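Local coordinates for 3',5'-cyclic-nucleotide phosphodiesterase 1 (Saccharomyces cerevisiae, PDB 4OJV), which belongs to the class-II cyclic-nucleotide phosphodiesterases, proteins of the metallo-hydrolase clan, and binds a pair of zinc ions, at residues A[126-131]-A[242-247]; A[210-215]-A[222-227]. All blocks are in the same frame, centred on the assembly; numbering follows the deposited sequence.

Contact 1: residues A[126-131]-A[242-247]; sequences ITHPHL and CGDVEQ. With ZN (zinc ion), chain D; ZN (zinc ion), chain E.
H128 and D244 meet through metal, not a hydrogen bond: H128 NE2 and D244 OD2 each bind the zinc ion of chain D, at 2.2 Å. H130 reaches the same ion with its other ring nitrogen, ND1. The two side chains H128 and D244 cross at about a right angle, with ring and carboxylate planes 67° apart. D244 CG stands anti to its carbonyl carbon (chi1 -55°), 3.2 Å from H128 CE1. D244 OD2 also binds the zinc ion of chain E, at 2.1 Å, so a single carboxylate oxygen bridges the pair; water 1 forms a second bridge.

One hydrogen bond orients H128. Its ND1 donates to T127 OG1 over 3.0 Å, nearly straight (163°) and in the ring plane, which helps fix the ring's rotation and leaves NE2 for the metal.

Packing supplies the rest. T127 lies against G243, T127 CB coming within 3.4 Å of G243 CA, a tight approach that depends on the bare glycine.

H213 is the fourth protein ligand of the chain D ion, while D132, H133 and H326 join D244 at the other. Residues H128 to H133 form the His-X-His-X-Asp-His motif of the metallo-beta-lactamase fold, supplying two ligands to each ion of this binuclear site.

Contact 2: residues A[210-215]-A[222-227]; sequences KVHHGI and PVYSTF. With ZN (zinc ion), chain D.
H213 and V223 lie side by side and point the same way, their backbones joined by a hydrogen bond from H213 N to V223 O of 2.8 Å, bent at the hydrogen (133°). H213 CG stands anti to the backbone N (chi1 174°), and NE2, at the far side of the ring, binds the zinc ion of chain D at 2.1 Å. V223 CG1 approaches ring atom CD2 of H213 obliquely, and S225 CB supports H213 CB at 3.8 Å. The other ring nitrogen of H213, ND1, is held by the carbonyl of G293.

Behind this ligand the antiparallel pairing is irregular. A beta bulge sets H213 and G214 opposite V223, whose N donates to G214 O; positive phi at G214 (91°) carries the chain through. Regular pairing follows at V211 and S225, joined by two reciprocal backbone hydrogen bonds of 2.9 Å, N of each to O of the other.

Farther out, aromatic contacts flank the strands. A bend at chi3 places K210 CE over one face of the Y224 ring, offset toward its rim, and NZ makes a cation-pi contact 4.1 Å from the centroid. V211 CG1 sits over the centre of the F227 ring, 3.8 Å from the centroid.

This hairpin of strands 204-215 and 222-232 is covered at V211 and F227 by L257 of helix 256-267, while H160 of helix 159-169 touches Y224 and T226.

The two contacts illustrate how distant parts of a chain assemble one metal centre. Along the sequence the order is 126-131, 210-215, 222-227, 242-247, so the hairpin of contact 2 falls between the halves of contact 1; the centres of the contacts are 6 Å apart. Strands 204-215, 222-232 and 238-242 are neighbours in one mixed sheet, whereas 126-131 follows strand 121-125 of the eight-stranded mixed sheet. T226 ties them together, its OG1 probably hydrogen-bonded to T127 O and its O to G243 N. Loops from the two large sheets and the bulged hairpin thus converge on the chain D zinc ion and water 1, which both contacts share.

Contact 1: residues A[126-131]-A[242-247]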
loop_
_atom_site.group_PDB
_atom_site.type_symbol
_atom_site.label_atom_id
_atom_site.label_comp_id
_atom_site.label_asym_id
_atom_site.label_seq_id
_atom_site.Cartn_x
_atom_site.Cartn_y
_atom_site.Cartn_z
ATOM N N ILE A 126 7.950 -4.703 14.422
ATOM C CA ILE A 126 8.417 -4.335 13.089
ATOM C C ILE A 126 9.850 -4.813 12.913
ATOM O O ILE A 126 10.683 -4.637 13.810
ATOM C CB ILE A 126 8.299 -2.803 12.865
ATOM C CG1 ILE A 126 6.851 -2.328 13.093
ATOM C CG2 ILE A 126 8.802 -2.409 11.475
ATOM C CD1 ILE A 126 5.803 -2.956 12.187
ATOM N N THR A 127 10.124 -5.434 11.767
ATOM C CA THR A 127 11.446 -6.016 11.533
ATOM C C THR A 127 12.455 -5.001 11.002
ATOM O O THR A 127 13.633 -5.033 11.342
ATOM C CB THR A 127 11.369 -7.224 10.576
ATOM O OG1 THR A 127 10.942 -6.785 9.273
ATOM C CG2 THR A 127 10.446 -8.316 11.138
ATOM N N HIS A 128 11.985 -4.125 10.126
ATOM C CA HIS A 128 12.798 -3.047 9.572
ATOM C C HIS A 128 11.876 -2.040 8.944
ATOM O O HIS A 128 10.725 -2.368 8.653
ATOM C CB HIS A 128 13.883 -3.559 8.612
ATOM C CG HIS A 128 13.368 -4.137 7.302
ATOM N ND1 HIS A 128 12.565 -5.232 7.223
ATOM C CD2 HIS A 128 13.630 -3.743 5.991
ATOM C CE1 HIS A 128 12.340 -5.522 5.914
ATOM N NE2 HIS A 128 12.997 -4.616 5.159
ATOM N N PRO A 129 12.341 -0.796 8.747
ATOM C CA PRO A 129 11.433 0.282 8.367
ATOM C C PRO A 129 11.304 0.522 6.863
ATOM O O PRO A 129 10.766 1.543 6.453
ATOM C CB PRO A 129 12.047 1.491 9.068
ATOM C CG PRO A 129 13.516 1.222 8.967
ATOM C CD PRO A 129 13.654 -0.268 9.169
ATOM N N HIS A 130 11.731 -0.428 6.030
ATOM C CA HIS A 130 11.427 -0.309 4.592
ATOM C C HIS A 130 9.941 -0.166 4.400
ATOM O O HIS A 130 9.134 -0.802 5.101
ATOM C CB HIS A 130 11.910 -1.506 3.780
ATOM C CG HIS A 130 13.368 -1.465 3.408
ATOM N ND1 HIS A 130 14.061 -2.591 3.055
ATOM C CD2 HIS A 130 14.246 -0.400 3.303
ATOM C CE1 HIS A 130 15.325 -2.230 2.749
ATOM N NE2 HIS A 130 15.439 -0.897 2.921
ATOM N N LEU A 131 9.568 0.677 3.440
ATOM C CA LEU A 131 8.177 1.090 3.303
ATOM C C LEU A 131 7.190 -0.087 3.159
ATOM O O LEU A 131 6.070 -0.005 3.678
ATOM C CB LEU A 131 8.040 2.116 2.168
ATOM C CG LEU A 131 6.703 2.873 2.075
ATOM C CD1 LEU A 131 6.937 4.322 1.647
ATOM C CD2 LEU A 131 5.743 2.168 1.131
ATOM N N CYS A 242 10.339 -13.810 10.574
ATOM C CA CYS A 242 11.553 -13.128 10.116
ATOM C C CYS A 242 11.292 -11.892 9.273
ATOM O O CYS A 242 10.376 -11.854 8.442
ATOM C CB CYS A 242 12.405 -14.086 9.275
ATOM S SG CYS A 242 12.884 -15.605 10.122
ATOM N N GLY A 243 12.142 -10.890 9.456
ATOM C CA GLY A 243 12.252 -9.815 8.478
ATOM C C GLY A 243 13.174 -10.197 7.333
ATOM O O GLY A 243 13.859 -11.231 7.397
ATOM N N ASP A 244 13.205 -9.346 6.302
ATOM C CA ASP A 244 14.043 -9.558 5.113
ATOM C C ASP A 244 15.484 -9.790 5.580
ATOM O O ASP A 244 15.923 -9.195 6.572
ATOM C CB ASP A 244 14.046 -8.336 4.156
ATOM C CG ASP A 244 12.635 -7.860 3.681
ATOM O OD1 ASP A 244 11.669 -8.601 4.070
ATOM O OD2 ASP A 244 12.548 -6.722 2.976
ATOM N N VAL A 245 16.222 -10.626 4.862
ATOM C CA VAL A 245 17.536 -11.048 5.336
ATOM C C VAL A 245 18.378 -11.574 4.181
ATOM O O VAL A 245 17.855 -12.123 3.205
ATOM C CB VAL A 245 17.394 -12.112 6.464
ATOM C CG1 VAL A 245 16.760 -13.395 5.930
ATOM C CG2 VAL A 245 18.732 -12.410 7.137
ATOM N N GLU A 246 19.693 -11.395 4.312
ATOM C CA GLU A 246 20.679 -12.020 3.435
ATOM C C GLU A 246 21.710 -12.761 4.283
ATOM O O GLU A 246 21.853 -12.500 5.481
ATOM C CB GLU A 246 21.363 -10.967 2.557
ATOM C CG GLU A 246 22.137 -9.931 3.346
ATOM C CD GLU A 246 22.919 -8.973 2.478
ATOM O OE1 GLU A 246 23.600 -8.111 3.062
ATOM O OE2 GLU A 246 22.849 -9.077 1.230
ATOM N N GLN A 247 22.424 -13.691 3.658
ATOM C CA GLN A 247 23.537 -14.384 4.307
ATOM C C GLN A 247 24.580 -13.386 4.826
ATOM O O GLN A 247 24.787 -12.331 4.233
ATOM C CB GLN A 247 24.175 -15.366 3.309
ATOM C CG GLN A 247 25.439 -16.080 3.778
ATOM C CD GLN A 247 26.146 -16.850 2.673
ATOM O OE1 GLN A 247 26.647 -17.953 2.898
ATOM N NE2 GLN A 247 26.198 -16.270 1.476
HETATM ZN ZN ZN D . 13.461 -4.696 3.034
HETATM ZN ZN ZN E . 10.652 -6.267 2.183
HETATM O O HOH W 1 11.687 -4.545 2.346
#

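Contact 2: residues A[210-215]-A[222-227]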
loop_
_atom_site.group_PDB
_atom_site.type_symbol
_atom_site.label_atom_id
_atom_site.label_comp_id
_atom_site.label_asym_id
_atom_site.label_seq_id
_atom_site.Cartn_x
_atom_site.Cartn_y
_atom_site.Cartn_z
ATOM N N LYS A 210 18.980 -9.157 15.736
ATOM C CA LYS A 210 19.335 -8.371 14.572
ATOM C C LYS A 210 19.977 -9.255 13.499
ATOM O O LYS A 210 20.757 -10.162 13.807
ATOM C CB LYS A 210 20.277 -7.251 14.995
ATOM C CG LYS A 210 20.484 -6.169 13.956
ATOM C CD LYS A 210 21.358 -5.052 14.513
ATOM C CE LYS A 210 22.820 -5.467 14.571
ATOM N NZ LYS A 210 23.697 -4.395 15.125
ATOM N N VAL A 211 19.647 -8.985 12.238
ATOM C CA VAL A 211 20.228 -9.689 11.093
ATOM C C VAL A 211 20.608 -8.670 10.007
ATOM O O VAL A 211 20.242 -7.489 10.099
ATOM C CB VAL A 211 19.293 -10.797 10.523
ATOM C CG1 VAL A 211 18.983 -11.860 11.571
ATOM C CG2 VAL A 211 18.009 -10.211 9.942
ATOM N N HIS A 212 21.343 -9.124 8.993
ATOM C CA HIS A 212 21.721 -8.267 7.865
ATOM C C HIS A 212 20.717 -8.296 6.741
ATOM O O HIS A 212 20.166 -9.350 6.411
ATOM C CB HIS A 212 23.072 -8.670 7.290
ATOM C CG HIS A 212 24.221 -8.538 8.252
ATOM N ND1 HIS A 212 24.677 -7.355 8.709
ATOM C CD2 HIS A 212 25.004 -9.514 8.835
ATOM C CE1 HIS A 212 25.717 -7.576 9.539
ATOM N NE2 HIS A 212 25.915 -8.894 9.613
ATOM N N HIS A 213 20.547 -7.149 6.084
ATOM C CA HIS A 213 19.596 -6.987 4.973
ATOM C C HIS A 213 20.157 -6.018 3.949
ATOM O O HIS A 213 19.487 -5.100 3.478
ATOM C CB HIS A 213 18.217 -6.601 5.543
ATOM C CG HIS A 213 17.154 -6.263 4.509
ATOM N ND1 HIS A 213 17.050 -6.888 3.318
ATOM C CD2 HIS A 213 16.132 -5.328 4.549
ATOM C CE1 HIS A 213 16.017 -6.361 2.622
ATOM N NE2 HIS A 213 15.445 -5.421 3.379
ATOM N N GLY A 214 21.426 -6.221 3.596
ATOM C CA GLY A 214 22.051 -5.464 2.518
ATOM C C GLY A 214 22.725 -4.201 3.002
ATOM O O GLY A 214 23.030 -4.051 4.189
ATOM N N ILE A 215 22.955 -3.288 2.071
ATOM C CA ILE A 215 23.681 -2.050 2.361
ATOM C C ILE A 215 23.033 -0.886 1.625
ATOM O O ILE A 215 22.352 -1.084 0.613
ATOM C CB ILE A 215 25.188 -2.130 1.992
ATOM C CG1 ILE A 215 25.365 -2.404 0.493
ATOM C CG2 ILE A 215 25.911 -3.172 2.839
ATOM C CD1 ILE A 215 26.788 -2.299 -0.014
ATOM N N PRO A 222 25.456 -0.616 6.571
ATOM C CA PRO A 222 24.682 -1.850 6.751
ATOM C C PRO A 222 23.209 -1.521 6.974
ATOM O O PRO A 222 22.892 -0.607 7.728
ATOM C CB PRO A 222 25.288 -2.477 8.016
ATOM C CG PRO A 222 26.617 -1.824 8.190
ATOM C CD PRO A 222 26.493 -0.447 7.606
ATOM N N VAL A 223 22.329 -2.254 6.292
ATOM C CA VAL A 223 20.880 -2.147 6.468
ATOM C C VAL A 223 20.475 -3.350 7.298
ATOM O O VAL A 223 20.636 -4.482 6.862
ATOM C CB VAL A 223 20.148 -2.158 5.104
ATOM C CG1 VAL A 223 18.633 -2.247 5.285
ATOM C CG2 VAL A 223 20.533 -0.923 4.292
ATOM N N TYR A 224 19.956 -3.103 8.495
ATOM C CA TYR A 224 19.619 -4.188 9.406
ATOM C C TYR A 224 18.155 -4.591 9.339
ATOM O O TYR A 224 17.282 -3.825 8.915
ATOM C CB TYR A 224 19.978 -3.815 10.843
ATOM C CG TYR A 224 21.461 -3.640 11.047
ATOM C CD1 TYR A 224 22.330 -4.712 10.888
ATOM C CD2 TYR A 224 21.993 -2.397 11.400
ATOM C CE1 TYR A 224 23.703 -4.553 11.077
ATOM C CE2 TYR A 224 23.360 -2.227 11.591
ATOM C CZ TYR A 224 24.200 -3.306 11.423
ATOM O OH TYR A 224 25.556 -3.138 11.608
ATOM N N SER A 225 17.912 -5.817 9.774
ATOM C CA SER A 225 16.571 -6.334 9.915
ATOM C C SER A 225 16.491 -7.107 11.233
ATOM O O SER A 225 17.432 -7.058 12.044
ATOM C CB SER A 225 16.237 -7.185 8.690
ATOM O OG SER A 225 14.903 -7.663 8.693
ATOM N N THR A 226 15.373 -7.800 11.463
ATOM C CA THR A 226 15.128 -8.454 12.744
ATOM C C THR A 226 14.453 -9.791 12.513
ATOM O O THR A 226 13.601 -9.915 11.629
ATOM C CB THR A 226 14.179 -7.597 13.616
ATOM O OG1 THR A 226 14.563 -6.219 13.556
ATOM C CG2 THR A 226 14.154 -8.056 15.078
ATOM N N PHE A 227 14.845 -10.778 13.316
ATOM C CA PHE A 227 14.104 -12.024 13.478
ATOM C C PHE A 227 13.449 -11.981 14.857
ATOM O O PHE A 227 14.090 -11.591 15.845
ATOM C CB PHE A 227 15.060 -13.213 13.470
ATOM C CG PHE A 227 15.551 -13.651 12.102
ATOM C CD1 PHE A 227 15.346 -12.912 10.932
ATOM C CD2 PHE A 227 16.276 -14.838 12.007
ATOM C CE1 PHE A 227 15.831 -13.372 9.710
ATOM C CE2 PHE A 227 16.764 -15.293 10.796
ATOM C CZ PHE A 227 16.543 -14.563 9.644
HETATM ZN ZN ZN D . 13.461 -4.696 3.034
HETATM O O HOH W 1 11.687 -4.545 2.346
#